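Local atomic coordinates of putative oxidoreductase YfjR (Streptomyces aurantiacus, PDB entry 4OQZ), a protein that reduces imines, probably with NADPH held in a Rossmann-type domain, and belongs to the S-selective imine reductases of Streptomyces. Residues T132-P137 against A146-I151; A139-H144 against T155-E160. All blocks are in the same frame, centred on the assembly; numbering follows the deposited sequence.

Interaction 1: residues T132-P137 against A146-I151; sequences TFYSGP and AALEVI
Tyr134 and Leu148 meet where strand 131-135 faces helix 138-151, the first two elements of a beta-alpha-beta unit at the edge of the sheet of the Rossmann-type domain, as counted in this chain. The tight part of this buried contact lies on the tyrosine ring. Leu148 CD1 sits over the middle of one face, 4.0 Å from the centroid and 11° off the ring normal, a CH-pi contact, while Leu148 CB and CD2 lie against the hydroxyl end, each 3.6 Å from Tyr134 OH. Tyr134 CG lies anti to its own carbonyl carbon (chi1 -73°), and from there the ring extends across the gap to the helix with its hydroxyl leading.

Toward Ile151 the fit is looser. Its CD1 comes only to 3.9 Å from Tyr134 OH, and its CG2 is 4.3 Å from Thr132 OG1, whose hydroxyl is hydrogen-bonded to Thr152, just beyond the segment. Met17 and Tyr21 of helix 12-23 pack on Ile151 as well, so the helix of the domain's first beta-alpha-beta unit adjoins this end of the contact.

No direct hydrogen bond joins the two segments. Instead a water lying in the plane of the Tyr134 ring bonds to the phenol oxygen and donates a hydrogen bond to Leu148 O, the water oxygen 2.7 Å from that carbonyl oxygen.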
loop_
_atom_site.group_PDB
_atom_site.type_symbol
_atom_site.label_atom_id
_atom_site.label_comp_id
_atom_site.label_asym_id
_atom_site.label_seq_id
_atom_site.Cartn_x
_atom_site.Cartn_y
_atom_site.Cartn_z
ATOM N N THR A 132 -17.919 0.430 -9.957
ATOM C CA THR A 132 -18.371 -0.928 -9.647
ATOM C C THR A 132 -17.986 -1.813 -10.816
ATOM O O THR A 132 -18.246 -1.473 -11.982
ATOM C CB THR A 132 -19.873 -1.002 -9.399
ATOM O OG1 THR A 132 -20.246 -0.076 -8.387
ATOM C CG2 THR A 132 -20.345 -2.435 -8.969
ATOM N N PHE A 133 -17.396 -2.966 -10.498
ATOM C CA PHE A 133 -17.021 -3.963 -11.496
ATOM C C PHE A 133 -18.257 -4.838 -11.711
ATOM O O PHE A 133 -18.892 -5.220 -10.743
ATOM C CB PHE A 133 -15.880 -4.864 -10.969
ATOM C CG PHE A 133 -14.533 -4.211 -10.784
ATOM C CD1 PHE A 133 -13.756 -3.853 -11.884
ATOM C CD2 PHE A 133 -14.015 -4.000 -9.514
ATOM C CE1 PHE A 133 -12.516 -3.242 -11.709
ATOM C CE2 PHE A 133 -12.760 -3.394 -9.343
ATOM C CZ PHE A 133 -12.039 -2.997 -10.436
ATOM N N TYR A 134 -18.576 -5.148 -12.955
ATOM C CA TYR A 134 -19.673 -6.030 -13.332
ATOM C C TYR A 134 -19.207 -7.162 -14.241
ATOM O O TYR A 134 -18.400 -6.951 -15.154
ATOM C CB TYR A 134 -20.819 -5.269 -14.002
ATOM C CG TYR A 134 -21.615 -4.424 -13.026
ATOM C CD1 TYR A 134 -22.534 -5.005 -12.157
ATOM C CD2 TYR A 134 -21.427 -3.046 -12.952
ATOM C CE1 TYR A 134 -23.240 -4.239 -11.238
ATOM C CE2 TYR A 134 -22.146 -2.266 -12.051
ATOM C CZ TYR A 134 -23.054 -2.867 -11.194
ATOM O OH TYR A 134 -23.758 -2.118 -10.271
ATOM N N SER A 135 -19.703 -8.371 -13.968
ATOM C CA SER A 135 -19.429 -9.530 -14.785
ATOM C C SER A 135 -20.689 -10.411 -14.926
ATOM O O SER A 135 -21.589 -10.351 -14.087
ATOM C CB SER A 135 -18.188 -10.282 -14.308
ATOM O OG SER A 135 -18.369 -11.022 -13.113
ATOM N N GLY A 136 -20.782 -11.122 -16.042
ATOM C CA GLY A 136 -21.937 -11.949 -16.367
ATOM C C GLY A 136 -22.438 -11.666 -17.766
ATOM O O GLY A 136 -21.681 -11.119 -18.571
ATOM N N PRO A 137 -23.713 -12.004 -18.088
ATOM C CA PRO A 137 -24.206 -11.807 -19.465
ATOM C C PRO A 137 -24.275 -10.355 -19.943
ATOM O O PRO A 137 -25.013 -9.537 -19.382
ATOM C CB PRO A 137 -25.555 -12.541 -19.473
ATOM C CG PRO A 137 -25.497 -13.479 -18.290
ATOM C CD PRO A 137 -24.734 -12.676 -17.264
ATOM N N ALA A 146 -27.680 2.211 -17.312
ATOM C CA ALA A 146 -28.182 3.498 -16.780
ATOM C C ALA A 146 -28.671 3.360 -15.327
ATOM O O ALA A 146 -28.414 4.255 -14.525
ATOM C CB ALA A 146 -29.296 4.060 -17.663
ATOM N N ALA A 147 -29.332 2.228 -14.985
ATOM C CA ALA A 147 -29.805 1.944 -13.631
ATOM C C ALA A 147 -28.658 1.603 -12.683
ATOM O O ALA A 147 -28.681 2.028 -11.542
ATOM C CB ALA A 147 -30.824 0.817 -13.653
ATOM N N LEU A 148 -27.635 0.878 -13.149
ATOM C CA LEU A 148 -26.472 0.550 -12.320
ATOM C C LEU A 148 -25.624 1.800 -12.082
ATOM O O LEU A 148 -24.946 1.874 -11.055
ATOM C CB LEU A 148 -25.632 -0.567 -12.968
ATOM C CG LEU A 148 -26.395 -1.829 -13.340
ATOM C CD1 LEU A 148 -25.576 -2.691 -14.272
ATOM C CD2 LEU A 148 -26.880 -2.575 -12.093
ATOM N N GLU A 149 -25.731 2.817 -12.978
ATOM C CA GLU A 149 -25.018 4.093 -12.834
ATOM C C GLU A 149 -25.582 4.919 -11.650
ATOM O O GLU A 149 -24.943 5.891 -11.207
ATOM C CB GLU A 149 -25.056 4.917 -14.128
ATOM C CG GLU A 149 -24.136 4.364 -15.205
ATOM C CD GLU A 149 -24.182 5.102 -16.527
ATOM O OE1 GLU A 149 -25.130 5.884 -16.767
ATOM O OE2 GLU A 149 -23.251 4.894 -17.333
ATOM N N VAL A 150 -26.759 4.509 -11.138
ATOM C CA VAL A 150 -27.387 5.155 -9.989
ATOM C C VAL A 150 -26.586 4.741 -8.754
ATOM O O VAL A 150 -26.318 5.607 -7.916
ATOM C CB VAL A 150 -28.906 4.880 -9.879
ATOM C CG1 VAL A 150 -29.503 5.478 -8.602
ATOM C CG2 VAL A 150 -29.642 5.408 -11.103
ATOM N N ILE A 151 -26.155 3.451 -8.679
ATOM C CA ILE A 151 -25.325 2.901 -7.591
ATOM C C ILE A 151 -23.966 3.637 -7.543
ATOM O O ILE A 151 -23.636 4.208 -6.506
ATOM C CB ILE A 151 -25.181 1.353 -7.670
ATOM C CG1 ILE A 151 -26.543 0.669 -7.369
ATOM C CG2 ILE A 151 -24.090 0.831 -6.714
ATOM C CD1 ILE A 151 -26.701 -0.745 -8.110
HETATM O O HOH W 1 -22.807 0.505 -10.123
#

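Interaction 2: residues A139-H144 against T155-E160; sequences AAYDQH and TDYRGE
The ring of Tyr141 lies between helix 138-151 and strand 154-159, with Tyr157 over one of its faces and Thr155 at its hydroxyl end. Together these three residues make up nearly all of the contact. It closes the beta-alpha-beta unit whose other strand is 131-135, packing the helix against the last strand of the sheet in this chain, the segments 139-144 and 155-159 running nearly antiparallel, at 168°.

Tyr141 carries the largest share. With CG anti to the backbone N (chi1 168°), its ring leaves the helix toward the strand. Tyr157 CB stands above the centre of the ring, 3.7 Å from the centroid, in a CH-pi contact. The Tyr157 ring begins over the near end of Tyr141, where Tyr157 CD1 is 3.6 Å from Tyr141 CG, but the two planes are inclined at 38° and the centroids are 5.0 Å apart, an oblique aromatic pair. The phenol of Tyr157 has its own partner, the carbonyl O of Gly136, to which its OH is hydrogen-bonded.

At the far end of Tyr141 the contact becomes polar. Thr155 OG1 approaches at the ring edge and forms a hydrogen bond of 2.7 Å with Tyr141 OH. A water also binds this phenol oxygen, at 3.0 Å from Tyr141 OH; it accepts a hydrogen bond from Tyr157 N and donates a weak one to Thr155 O. Across the strand, Asp156 points away from the helix and is bonded to Tyr203 of the second subunit.

Tyr141 OH thus has two hydrogen-bonding partners, which should hold the hydroxyl end in place, and the Tyr157 methylene over the face should resist rotation of the ring.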
loop_
_atom_site.group_PDB
_atom_site.type_symbol
_atom_site.label_atom_id
_atom_site.label_comp_id
_atom_site.label_asym_id
_atom_site.label_seq_id
_atom_site.Cartn_x
_atom_site.Cartn_y
_atom_site.Cartn_z
ATOM N N ALA A 139 -25.600 -8.736 -22.473
ATOM C CA ALA A 139 -26.900 -8.169 -22.864
ATOM C C ALA A 139 -27.671 -7.555 -21.691
ATOM O O ALA A 139 -28.286 -6.499 -21.874
ATOM C CB ALA A 139 -27.752 -9.219 -23.581
ATOM N N ALA A 140 -27.643 -8.215 -20.497
ATOM C CA ALA A 140 -28.313 -7.736 -19.279
ATOM C C ALA A 140 -27.593 -6.494 -18.738
ATOM O O ALA A 140 -28.261 -5.545 -18.329
ATOM C CB ALA A 140 -28.339 -8.831 -18.216
ATOM N N TYR A 141 -26.239 -6.487 -18.784
ATOM C CA TYR A 141 -25.405 -5.364 -18.337
ATOM C C TYR A 141 -25.739 -4.128 -19.171
ATOM O O TYR A 141 -26.053 -3.070 -18.603
ATOM C CB TYR A 141 -23.891 -5.695 -18.423
ATOM C CG TYR A 141 -23.012 -4.471 -18.258
ATOM C CD1 TYR A 141 -22.716 -3.966 -16.993
ATOM C CD2 TYR A 141 -22.555 -3.761 -19.368
ATOM C CE1 TYR A 141 -21.971 -2.796 -16.836
ATOM C CE2 TYR A 141 -21.817 -2.587 -19.223
ATOM C CZ TYR A 141 -21.507 -2.121 -17.955
ATOM O OH TYR A 141 -20.733 -0.996 -17.808
ATOM N N ASP A 142 -25.694 -4.287 -20.516
ATOM C CA ASP A 142 -26.004 -3.241 -21.488
ATOM C C ASP A 142 -27.407 -2.641 -21.316
ATOM O O ASP A 142 -27.557 -1.418 -21.376
ATOM C CB ASP A 142 -25.835 -3.763 -22.930
ATOM C CG ASP A 142 -24.400 -3.920 -23.391
ATOM O OD1 ASP A 142 -23.562 -3.060 -23.033
ATOM O OD2 ASP A 142 -24.120 -4.877 -24.150
ATOM N N GLN A 143 -28.420 -3.498 -21.099
ATOM C CA GLN A 143 -29.826 -3.106 -20.966
ATOM C C GLN A 143 -30.076 -2.260 -19.732
ATOM O O GLN A 143 -30.838 -1.295 -19.783
ATOM C CB GLN A 143 -30.714 -4.368 -20.919
ATOM C CG GLN A 143 -32.209 -4.111 -21.141
ATOM C CD GLN A 143 -33.098 -5.262 -20.710
ATOM O OE1 GLN A 143 -32.784 -6.452 -20.899
ATOM N NE2 GLN A 143 -34.256 -4.925 -20.148
ATOM N N HIS A 144 -29.439 -2.630 -18.623
ATOM C CA HIS A 144 -29.640 -1.996 -17.323
ATOM C C HIS A 144 -28.509 -1.046 -16.837
ATOM O O HIS A 144 -28.578 -0.573 -15.710
ATOM C CB HIS A 144 -29.921 -3.091 -16.283
ATOM C CG HIS A 144 -31.137 -3.908 -16.590
ATOM N ND1 HIS A 144 -32.409 -3.417 -16.363
ATOM C CD2 HIS A 144 -31.234 -5.159 -17.101
ATOM C CE1 HIS A 144 -33.237 -4.374 -16.745
ATOM N NE2 HIS A 144 -32.578 -5.447 -17.182
ATOM N N THR A 155 -19.187 2.295 -14.100
ATOM C CA THR A 155 -19.443 0.847 -14.094
ATOM C C THR A 155 -18.441 0.222 -15.049
ATOM O O THR A 155 -18.214 0.739 -16.150
ATOM C CB THR A 155 -20.923 0.463 -14.365
ATOM O OG1 THR A 155 -21.262 0.693 -15.738
ATOM C CG2 THR A 155 -21.939 1.162 -13.392
ATOM N N ASP A 156 -17.810 -0.871 -14.617
ATOM C CA ASP A 156 -16.747 -1.505 -15.414
ATOM C C ASP A 156 -17.008 -2.979 -15.694
ATOM O O ASP A 156 -16.678 -3.830 -14.872
ATOM C CB ASP A 156 -15.412 -1.299 -14.692
ATOM C CG ASP A 156 -14.150 -1.662 -15.453
ATOM O OD1 ASP A 156 -14.260 -2.105 -16.625
ATOM O OD2 ASP A 156 -13.052 -1.438 -14.905
ATOM N N TYR A 157 -17.566 -3.278 -16.880
ATOM C CA TYR A 157 -17.871 -4.635 -17.319
ATOM C C TYR A 157 -16.585 -5.401 -17.679
ATOM O O TYR A 157 -15.900 -5.049 -18.646
ATOM C CB TYR A 157 -18.868 -4.620 -18.482
ATOM C CG TYR A 157 -19.243 -6.004 -18.948
ATOM C CD1 TYR A 157 -20.224 -6.743 -18.290
ATOM C CD2 TYR A 157 -18.593 -6.596 -20.028
ATOM C CE1 TYR A 157 -20.560 -8.030 -18.707
ATOM C CE2 TYR A 157 -18.913 -7.886 -20.445
ATOM C CZ TYR A 157 -19.910 -8.591 -19.792
ATOM O OH TYR A 157 -20.244 -9.846 -20.228
ATOM N N ARG A 158 -16.275 -6.443 -16.889
ATOM C CA ARG A 158 -15.052 -7.252 -17.000
ATOM C C ARG A 158 -15.144 -8.472 -17.876
ATOM O O ARG A 158 -14.123 -8.929 -18.420
ATOM C CB ARG A 158 -14.504 -7.625 -15.604
ATOM C CG ARG A 158 -14.171 -6.451 -14.656
ATOM C CD ARG A 158 -13.397 -5.287 -15.286
ATOM N NE ARG A 158 -12.197 -5.709 -16.023
ATOM C CZ ARG A 158 -11.721 -5.090 -17.103
ATOM N NH1 ARG A 158 -12.338 -4.020 -17.591
ATOM N NH2 ARG A 158 -10.630 -5.547 -17.713
ATOM N N GLY A 159 -16.342 -9.016 -18.018
ATOM C CA GLY A 159 -16.506 -10.199 -18.848
ATOM C C GLY A 159 -17.732 -11.028 -18.547
ATOM O O GLY A 159 -18.498 -10.730 -17.622
ATOM N N GLU A 160 -17.910 -12.081 -19.345
ATOM C CA GLU A 160 -19.031 -13.009 -19.257
ATOM C C GLU A 160 -18.980 -13.886 -18.010
ATOM O O GLU A 160 -20.034 -14.311 -17.517
ATOM C CB GLU A 160 -19.110 -13.863 -20.529
ATOM C CG GLU A 160 -19.544 -13.075 -21.755
ATOM C CD GLU A 160 -21.028 -12.797 -21.909
ATOM O OE1 GLU A 160 -21.839 -13.400 -21.169
ATOM O OE2 GLU A 160 -21.383 -12.028 -22.831
HETATM O O HOH W 2 -17.965 -1.059 -18.910
#

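Interactions 1 and 2 share helix 138-151 and reach neighbouring strands of one sheet, so together they pack both strands of a single beta-alpha-beta unit against its helix. All touching residues of interaction 1 are buried, and its side chains meet mainly through apolar contacts; interaction 2, at the last strand of the sheet in this chain, is only partly buried and adds a direct hydroxyl-to-hydroxyl bond to its aromatic packing. In each, a tyrosine hydroxyl is tied by water to backbone of the opposing element. The two contacts also join directly: Thr132 O lies 2.7 Å from Asp156 N, a probable strand-to-strand hydrogen bond. On the face of the sheet turned away from the helix, the ring of Phe133 meets that of Tyr203 of the second subunit.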